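Local coordinates for TqaA (Penicillium aethiopicum, PDB 5EJD), which probably serves as a phosphopantetheine-carrying carrier (thiolation) domain of a nonribosomal peptide synthetase, holding bound intermediates as thioesters on its prosthetic arm, at residues T6-E11 against E70-A75; E11-W16 against I22-I27. One frame throughout, in Å; residues are numbered along the deposited sequence.

Contact 1: T6-E11 against E70-A75; sequences TDAERE and ELASVA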
loop_
_atom_site.group_PDB
_atom_site.type_symbol
_atom_site.label_atom_id
_atom_site.label_comp_id
_atom_site.label_asym_id
_atom_site.label_seq_id
_atom_site.Cartn_x
_atom_site.Cartn_y
_atom_site.Cartn_z
ATOM N N THR B 6 1.808 -10.094 34.108
ATOM C CA THR B 6 0.455 -9.511 34.099
ATOM C C THR B 6 -0.395 -10.098 32.997
ATOM O O THR B 6 0.096 -10.779 32.118
ATOM C CB THR B 6 0.466 -7.963 33.942
ATOM O OG1 THR B 6 0.579 -7.599 32.559
ATOM C CG2 THR B 6 1.622 -7.330 34.723
ATOM N N ASP B 7 -1.684 -9.827 33.047
ATOM C CA ASP B 7 -2.600 -10.267 31.989
ATOM C C ASP B 7 -2.370 -9.554 30.669
ATOM O O ASP B 7 -2.590 -10.134 29.606
ATOM C CB ASP B 7 -4.071 -10.064 32.414
ATOM C CG ASP B 7 -4.552 -11.140 33.385
ATOM O OD1 ASP B 7 -3.896 -12.209 33.510
ATOM O OD2 ASP B 7 -5.595 -10.923 34.042
ATOM N N ALA B 8 -2.020 -8.275 30.755
ATOM C CA ALA B 8 -1.671 -7.493 29.602
ATOM C C ALA B 8 -0.392 -8.061 28.915
ATOM O O ALA B 8 -0.340 -8.129 27.692
ATOM C CB ALA B 8 -1.467 -6.028 29.984
ATOM N N GLU B 9 0.603 -8.468 29.702
ATOM C CA GLU B 9 1.804 -9.060 29.150
ATOM C C GLU B 9 1.463 -10.344 28.432
ATOM O O GLU B 9 1.970 -10.596 27.350
ATOM C CB GLU B 9 2.881 -9.273 30.211
ATOM C CG GLU B 9 3.416 -7.976 30.817
ATOM C CD GLU B 9 4.640 -8.165 31.738
ATOM O OE1 GLU B 9 4.942 -9.300 32.182
ATOM O OE2 GLU B 9 5.284 -7.138 32.062
ATOM N N ARG B 10 0.577 -11.150 28.983
ATOM C CA ARG B 10 0.207 -12.389 28.320
ATOM C C ARG B 10 -0.501 -12.145 27.015
ATOM O O ARG B 10 -0.257 -12.861 26.048
ATOM C CB ARG B 10 -0.679 -13.285 29.217
ATOM C CG ARG B 10 0.082 -13.946 30.357
ATOM C CD ARG B 10 -0.782 -14.745 31.324
ATOM N NE ARG B 10 -0.075 -14.698 32.601
ATOM C CZ ARG B 10 -0.382 -13.913 33.632
ATOM N NH1 ARG B 10 -1.452 -13.130 33.610
ATOM N NH2 ARG B 10 0.385 -13.940 34.707
ATOM N N GLU B 11 -1.462 -11.232 27.017
ATOM C CA GLU B 11 -2.265 -11.023 25.820
ATOM C C GLU B 11 -1.354 -10.451 24.723
ATOM O O GLU B 11 -1.434 -10.843 23.568
ATOM C CB GLU B 11 -3.570 -10.189 26.003
ATOM C CG GLU B 11 -4.829 -10.992 25.641
ATOM C CD GLU B 11 -4.916 -11.663 24.242
ATOM O OE1 GLU B 11 -4.178 -11.417 23.245
ATOM O OE2 GLU B 11 -5.833 -12.495 24.140
ATOM N N GLU B 70 7.162 -2.935 28.968
ATOM C CA GLU B 70 6.898 -1.490 28.892
ATOM C C GLU B 70 5.704 -1.133 28.031
ATOM O O GLU B 70 4.915 -0.273 28.386
ATOM C CB GLU B 70 8.083 -0.765 28.370
ATOM C CG GLU B 70 9.283 -0.668 29.295
ATOM C CD GLU B 70 10.288 0.324 28.596
ATOM O OE1 GLU B 70 10.543 0.238 27.349
ATOM O OE2 GLU B 70 10.764 1.304 29.198
ATOM N N LEU B 71 5.521 -1.858 26.937
ATOM C CA LEU B 71 4.372 -1.637 26.094
ATOM C C LEU B 71 3.080 -2.053 26.793
ATOM O O LEU B 71 2.028 -1.432 26.601
ATOM C CB LEU B 71 4.518 -2.388 24.749
ATOM C CG LEU B 71 3.363 -2.292 23.746
ATOM C CD1 LEU B 71 3.101 -0.856 23.327
ATOM C CD2 LEU B 71 3.656 -3.132 22.540
ATOM N N ALA B 72 3.142 -3.128 27.563
ATOM C CA ALA B 72 1.955 -3.579 28.304
ATOM C C ALA B 72 1.446 -2.582 29.331
ATOM O O ALA B 72 0.255 -2.545 29.578
ATOM C CB ALA B 72 2.233 -4.920 28.943
ATOM N N SER B 73 2.333 -1.803 29.957
ATOM C CA SER B 73 1.893 -0.715 30.846
ATOM C C SER B 73 1.155 0.399 30.180
ATOM O O SER B 73 0.242 0.939 30.763
ATOM C CB SER B 73 3.064 0.021 31.485
ATOM O OG SER B 73 3.993 -0.887 31.970
ATOM N N VAL B 74 1.621 0.835 29.027
ATOM C CA VAL B 74 1.009 2.030 28.415
ATOM C C VAL B 74 -0.248 1.680 27.650
ATOM O O VAL B 74 -0.997 2.589 27.312
ATOM C CB VAL B 74 1.931 2.881 27.527
ATOM C CG1 VAL B 74 3.341 2.990 28.103
ATOM C CG2 VAL B 74 1.962 2.277 26.168
ATOM N N ALA B 75 -0.504 0.393 27.394
ATOM C CA ALA B 75 -1.766 0.011 26.761
ATOM C C ALA B 75 -2.932 0.209 27.755
ATOM O O ALA B 75 -2.732 0.064 28.962
ATOM C CB ALA B 75 -1.695 -1.409 26.244
#
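Ala72 meets Ala8 and Glu9 across the gap between helix 7-20 and helix 68-74, and no hydrogen bond crosses it. The methyls of the two alanines stand head to head, Ala8 CB lying 4.0 Å from Ala72 CB, and Ala8 CB also touches the carbonyl oxygen of Ala72. The same Ala72 methyl also rests against Glu9, with Glu9 CG 3.8 Å from Ala72 CB, roughly at right angles to the direction of Ala8 CB. Because neither alanine carries more than one side-chain carbon, the helix backbones come close here: Ala8 CA and Ala72 CA are 5.5 Å apart, the nearest pair of the two segments.

Of the Glu9 side chain, CG makes the contact. It sits anti to the carbonyl carbon (chi1 -65°) and the chain runs on extended, which leads the carboxylate away from Ala72, where OE1 accepts from the backbone N of Ser5. The Glu9 backbone N donates to Thr6 OG1 over 3.0 Å at a fairly straight 163°. Thr6 is therefore the N-cap of helix 7-20, and the Glu9 side chain adds its bond back to Ser5, just before the cap. On the side of the helix away from Ala72, Arg10 NH1 forms a salt bridge with Asp7 OD1 at 2.6 Å, between residues three apart in sequence.

The touching residues are mostly buried although the patch is small. Leu12 of helix 7-20 continues the packing against Ala72 and Leu71, while Leu68 and Ser69 of helix 68-74 extend it along Glu9. Leu71 turns to Asp61 and Ile62 of helix 59-64, so helix 68-74, the last of this carrier domain, packs against both helix 7-20 and helix 59-64.

Contact 2: E11-W16 against I22-I27; sequences ELANIW and IPIGTI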
loop_
_atom_site.group_PDB
_atom_site.type_symbol
_atom_site.label_atom_id
_atom_site.label_comp_id
_atom_site.label_asym_id
_atom_site.label_seq_id
_atom_site.Cartn_x
_atom_site.Cartn_y
_atom_site.Cartn_z
ATOM N N GLU B 11 -1.462 -11.232 27.017
ATOM C CA GLU B 11 -2.265 -11.023 25.820
ATOM C C GLU B 11 -1.354 -10.451 24.723
ATOM O O GLU B 11 -1.434 -10.843 23.568
ATOM C CB GLU B 11 -3.570 -10.189 26.003
ATOM C CG GLU B 11 -4.829 -10.992 25.641
ATOM C CD GLU B 11 -4.916 -11.663 24.242
ATOM O OE1 GLU B 11 -4.178 -11.417 23.245
ATOM O OE2 GLU B 11 -5.833 -12.495 24.140
ATOM N N LEU B 12 -0.466 -9.557 25.116
ATOM C CA LEU B 12 0.478 -8.965 24.185
ATOM C C LEU B 12 1.474 -9.964 23.585
ATOM O O LEU B 12 1.794 -9.898 22.406
ATOM C CB LEU B 12 1.222 -7.860 24.905
ATOM C CG LEU B 12 1.954 -6.894 24.035
ATOM C CD1 LEU B 12 0.994 -6.226 23.052
ATOM C CD2 LEU B 12 2.629 -5.868 24.954
ATOM N N ALA B 13 1.902 -10.926 24.382
ATOM C CA ALA B 13 2.795 -11.935 23.907
ATOM C C ALA B 13 2.134 -12.806 22.860
ATOM O O ALA B 13 2.755 -13.223 21.882
ATOM C CB ALA B 13 3.262 -12.800 25.068
ATOM N N ASN B 14 0.882 -13.143 23.094
ATOM C CA ASN B 14 0.138 -13.874 22.117
ATOM C C ASN B 14 0.025 -13.113 20.805
ATOM O O ASN B 14 0.057 -13.690 19.724
ATOM C CB ASN B 14 -1.203 -14.221 22.689
ATOM C CG ASN B 14 -1.988 -15.159 21.804
ATOM O OD1 ASN B 14 -1.452 -16.140 21.278
ATOM N ND2 ASN B 14 -3.264 -14.856 21.615
ATOM N N ILE B 15 -0.171 -11.823 20.905
ATOM C CA ILE B 15 -0.254 -10.995 19.719
ATOM C C ILE B 15 1.092 -11.004 18.967
ATOM O O ILE B 15 1.119 -11.140 17.746
ATOM C CB ILE B 15 -0.647 -9.562 20.105
ATOM C CG1 ILE B 15 -2.126 -9.540 20.468
ATOM C CG2 ILE B 15 -0.372 -8.587 18.972
ATOM C CD1 ILE B 15 -2.533 -8.260 21.135
ATOM N N TRP B 16 2.189 -10.846 19.693
ATOM C CA TRP B 16 3.492 -10.865 19.044
ATOM C C TRP B 16 3.742 -12.210 18.397
ATOM O O TRP B 16 4.318 -12.302 17.322
ATOM C CB TRP B 16 4.576 -10.602 20.065
ATOM C CG TRP B 16 4.687 -9.196 20.494
ATOM C CD1 TRP B 16 3.725 -8.252 20.478
ATOM C CD2 TRP B 16 5.835 -8.585 21.083
ATOM N NE1 TRP B 16 4.201 -7.073 21.022
ATOM C CE2 TRP B 16 5.502 -7.259 21.388
ATOM C CE3 TRP B 16 7.131 -9.024 21.330
ATOM C CZ2 TRP B 16 6.398 -6.382 21.929
ATOM C CZ3 TRP B 16 8.031 -8.147 21.894
ATOM C CH2 TRP B 16 7.661 -6.847 22.194
ATOM N N ILE B 22 6.290 -16.495 15.586
ATOM C CA ILE B 22 7.245 -17.105 16.472
ATOM C C ILE B 22 6.462 -17.772 17.602
ATOM O O ILE B 22 5.340 -17.385 17.876
ATOM C CB ILE B 22 8.329 -16.142 16.976
ATOM C CG1 ILE B 22 7.781 -14.829 17.488
ATOM C CG2 ILE B 22 9.287 -15.804 15.843
ATOM C CD1 ILE B 22 7.778 -14.684 18.970
ATOM N N PRO B 23 7.038 -18.827 18.213
ATOM C CA PRO B 23 6.236 -19.587 19.189
ATOM C C PRO B 23 6.157 -18.867 20.526
ATOM O O PRO B 23 7.126 -18.228 20.972
ATOM C CB PRO B 23 6.949 -20.950 19.286
ATOM C CG PRO B 23 8.299 -20.735 18.715
ATOM C CD PRO B 23 8.303 -19.502 17.856
ATOM N N ILE B 24 4.967 -18.933 21.106
ATOM C CA ILE B 24 4.612 -18.180 22.315
ATOM C C ILE B 24 5.566 -18.450 23.470
ATOM O O ILE B 24 5.979 -17.520 24.191
ATOM C CB ILE B 24 3.142 -18.448 22.726
ATOM C CG1 ILE B 24 2.780 -17.686 24.000
ATOM C CG2 ILE B 24 2.865 -19.932 22.951
ATOM C CD1 ILE B 24 2.860 -16.182 23.886
ATOM N N GLY B 25 5.971 -19.714 23.612
ATOM C CA GLY B 25 6.939 -20.099 24.644
ATOM C C GLY B 25 8.282 -19.377 24.631
ATOM O O GLY B 25 9.003 -19.446 25.631
ATOM N N THR B 26 8.658 -18.734 23.514
ATOM C CA THR B 26 9.959 -18.094 23.398
ATOM C C THR B 26 9.935 -16.652 23.736
ATOM O O THR B 26 10.964 -15.976 23.667
ATOM C CB THR B 26 10.503 -18.177 21.971
ATOM O OG1 THR B 26 9.732 -17.351 21.091
ATOM C CG2 THR B 26 10.493 -19.623 21.490
ATOM N N ILE B 27 8.776 -16.156 24.152
ATOM C CA ILE B 27 8.618 -14.719 24.353
ATOM C C ILE B 27 8.738 -14.351 25.829
ATOM O O ILE B 27 8.009 -14.873 26.648
ATOM C CB ILE B 27 7.275 -14.226 23.791
ATOM C CG1 ILE B 27 7.240 -14.418 22.284
ATOM C CG2 ILE B 27 7.096 -12.750 24.089
ATOM C CD1 ILE B 27 5.904 -14.135 21.691
#
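The long loop that leads from the first helix of the carrier domain toward helix 40-52 folds back here on the helix it has just left, mainly at Ala13. Two isoleucines of the loop converge on this small residue. Ile24 CD1 reaches Ala13 CB at 3.6 Å and lies equally near the Ala13 carbonyl, with the Asn14 backbone N close by. Ile27 comes in with both branches: its CG2 is 4.0 Å from Ala13 CB, while its CD1 runs in toward Ala13 O at 3.3 Å and on to Trp16 CB at 4.1 Å.

The torsions account for this division. In Ile24 the CG1 branch is anti to the backbone N (chi1 179°), which sends the CD1 methyl out to the helix; in Ile27 it is CG2 that holds the position anti to N, and CG1 carries CD1 along the helix toward Trp16. Ile22, at the near end of the loop, adds a looser touch, with CG1 4.3 Å from Trp16 O.

In the four-helix carrier fold this loop bridges the first and second long helices, and a short 3-10 turn, 24-26, shapes its start. Pro23 O accepts two bonds there, from Thr26 N and, at 2.8 Å, from Thr26 OG1, which lies in the carbonyl plane. Ile27 N bonds Ile24 O as the turn ends, and both isoleucines point to the helix; Thr26 OG1 is also hydrogen-bonded to Arg36 NH1 further along the loop. Deeper in, Leu68 of helix 68-74 meets both Trp16 and Ile27, and the indole of Trp16 makes an edge-to-face stack with Phe33. Ala13 also touches Leu4, in the N-terminal loop before helix 7-20.

How the contacts relate
Both contacts use helix 7-20: contact 1 sets its N-terminal turn against helix 68-74, contact 2 its following turns against the loop 22-27, and Glu11 belongs to both. Contact 1 is the smaller and more buried, pairing two helices through alanines and a glutamate methylene; contact 2 buries about twice the area, reaches from the interior to exposed Ile24 and Asn14, and relies on branched isoleucines. Neither has a cross-segment hydrogen bond. They join through Leu12, whose CD2 lies 3.8 Å from Leu71 CD2, and Leu68 touches residues of both. In sequence, contact 2 is nested within the span closed by contact 1, and both lie away from the phosphopantetheine at Ser40.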